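Local structure of Afp1 (Serratia entomophila, 6RBN) at residues 32-37 with 63-68. The protein probably forms the inner tube of a contractile injection system, stacking with many copies of itself inside the surrounding sheath. Residues are numbered along the deposited sequence; the frame is centred on the assembly and turned at random.
Sequences SASGLD and NITLSK
Ser34 O takes the N-H of Thr65 in a nearly straight bond, 2.9 Å from O to N and 175° at the hydrogen, although the donor is tilted 24° from the carbonyl plane. The CA-H of Ile64 lies near the same oxygen, a looser contact. Ser34 N donates in turn to Thr65 O, 3.0 Å away and in the plane of that carbonyl. The CA-H of Ala33 comes to the same acceptor, CA to Thr65 O being 3.3 Å. The next hydrogen-bonded pair, Ser32 with Ser67, is held by two weak bonds. On the face that carries the hydroxyls, Ser34 OG leans across to Thr65 CB at 3.6 Å; chi1 of 65° sets this OG between its own backbone N and carbonyl carbon. Further along, Ser67 OG lies against Ser32 CB. This antiparallel pairing belongs to the beta barrel fold of the gp19-like tail tube proteins: strand 63-69 is paired on its other edge with strand 134-140, while Ser32 and Ala33 pair with a strand of a neighbouring subunit, carrying the sheet across the interface. On the opposite face Ala33 and Leu66 meet. Leu66 bends its CD2 over to Ala33 CB, 3.7 Å apart; Ala33 also packs on Ile96 of strand 92-99, and Leu66 on Ile137 of strand 134-140. Beyond the last paired residues, Gly35 leads the chain out of the strand, and an inverse gamma turn centred on Leu36 follows. Leu36 CD1 reaches back to Ile64 CG2 at 3.8 Å, and both side chains also rest on Val112 of strand 109-121.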
loop_
_atom_site.group_PDB
_atom_site.type_symbol
_atom_site.label_atom_id
_atom_site.label_comp_id
_atom_site.label_asym_id
_atom_site.label_seq_id
_atom_site.Cartn_x
_atom_site.Cartn_y
_atom_site.Cartn_z
ATOM N N SER A 32 -23.217 -20.466 28.513
ATOM C CA SER A 32 -23.797 -21.305 27.480
ATOM C C SER A 32 -24.895 -22.170 28.078
ATOM O O SER A 32 -24.950 -22.390 29.288
ATOM C CB SER A 32 -22.742 -22.191 26.816
ATOM O OG SER A 32 -21.765 -21.413 26.154
ATOM N N ALA A 33 -25.765 -22.656 27.198
ATOM C CA ALA A 33 -26.844 -23.560 27.581
ATOM C C ALA A 33 -27.250 -24.321 26.331
ATOM O O ALA A 33 -27.802 -23.725 25.404
ATOM C CB ALA A 33 -28.020 -22.793 28.163
ATOM N N SER A 34 -26.980 -25.620 26.295
ATOM C CA SER A 34 -27.258 -26.422 25.116
ATOM C C SER A 34 -27.859 -27.760 25.517
ATOM O O SER A 34 -27.791 -28.175 26.674
ATOM C CB SER A 34 -25.991 -26.647 24.286
ATOM O OG SER A 34 -25.052 -27.427 25.000
ATOM N N GLY A 35 -28.458 -28.426 24.538
ATOM C CA GLY A 35 -28.967 -29.767 24.729
ATOM C C GLY A 35 -30.392 -29.866 25.210
ATOM O O GLY A 35 -30.753 -30.877 25.817
ATOM N N LEU A 36 -31.219 -28.858 24.957
ATOM C CA LEU A 36 -32.592 -28.856 25.456
ATOM C C LEU A 36 -33.531 -29.382 24.373
ATOM O O LEU A 36 -34.481 -28.729 23.952
ATOM C CB LEU A 36 -32.988 -27.459 25.921
ATOM C CG LEU A 36 -32.479 -27.002 27.295
ATOM C CD1 LEU A 36 -31.054 -26.475 27.272
ATOM C CD2 LEU A 36 -33.401 -25.985 27.895
ATOM N N ASP A 37 -33.264 -30.611 23.954
ATOM C CA ASP A 37 -33.948 -31.215 22.824
ATOM C C ASP A 37 -35.178 -31.984 23.288
ATOM O O ASP A 37 -35.364 -32.259 24.474
ATOM C CB ASP A 37 -33.002 -32.150 22.072
ATOM C CG ASP A 37 -31.765 -31.441 21.571
ATOM O OD1 ASP A 37 -31.809 -30.207 21.403
ATOM O OD2 ASP A 37 -30.743 -32.119 21.335
ATOM N N ASN A 63 -30.176 -34.425 27.858
ATOM C CA ASN A 63 -28.873 -34.198 28.471
ATOM C C ASN A 63 -28.502 -32.743 28.234
ATOM O O ASN A 63 -28.266 -32.335 27.095
ATOM C CB ASN A 63 -27.820 -35.142 27.900
ATOM C CG ASN A 63 -28.086 -36.585 28.258
ATOM O OD1 ASN A 63 -28.380 -37.410 27.393
ATOM N ND2 ASN A 63 -27.984 -36.899 29.539
ATOM N N ILE A 64 -28.444 -31.968 29.311
ATOM C CA ILE A 64 -28.391 -30.515 29.249
ATOM C C ILE A 64 -27.035 -30.055 29.753
ATOM O O ILE A 64 -26.579 -30.493 30.813
ATOM C CB ILE A 64 -29.539 -29.906 30.068
ATOM C CG1 ILE A 64 -30.862 -30.341 29.454
ATOM C CG2 ILE A 64 -29.443 -28.397 30.125
ATOM C CD1 ILE A 64 -32.021 -30.105 30.328
ATOM N N THR A 65 -26.389 -29.176 28.992
ATOM C CA THR A 65 -25.065 -28.665 29.309
ATOM C C THR A 65 -25.163 -27.191 29.663
ATOM O O THR A 65 -25.611 -26.385 28.845
ATOM C CB THR A 65 -24.114 -28.865 28.131
ATOM O OG1 THR A 65 -23.903 -30.265 27.910
ATOM C CG2 THR A 65 -22.797 -28.171 28.384
ATOM N N LEU A 66 -24.746 -26.846 30.876
ATOM C CA LEU A 66 -24.632 -25.466 31.323
ATOM C C LEU A 66 -23.171 -25.179 31.630
ATOM O O LEU A 66 -22.461 -26.047 32.143
ATOM C CB LEU A 66 -25.480 -25.212 32.569
ATOM C CG LEU A 66 -26.996 -25.345 32.475
ATOM C CD1 LEU A 66 -27.615 -25.183 33.844
ATOM C CD2 LEU A 66 -27.555 -24.323 31.531
ATOM N N SER A 67 -22.713 -23.972 31.316
ATOM C CA SER A 67 -21.330 -23.618 31.597
ATOM C C SER A 67 -21.239 -22.169 32.041
ATOM O O SER A 67 -21.829 -21.287 31.414
ATOM C CB SER A 67 -20.436 -23.853 30.378
ATOM O OG SER A 67 -20.752 -22.955 29.340
ATOM N N LYS A 68 -20.499 -21.931 33.121
ATOM C CA LYS A 68 -20.274 -20.593 33.641
ATOM C C LYS A 68 -18.834 -20.482 34.112
ATOM O O LYS A 68 -18.087 -21.462 34.128
ATOM C CB LYS A 68 -21.230 -20.259 34.785
ATOM C CG LYS A 68 -21.000 -21.077 36.031
ATOM C CD LYS A 68 -21.925 -20.628 37.131
ATOM C CE LYS A 68 -21.503 -19.259 37.620
ATOM N NZ LYS A 68 -22.292 -18.797 38.783
#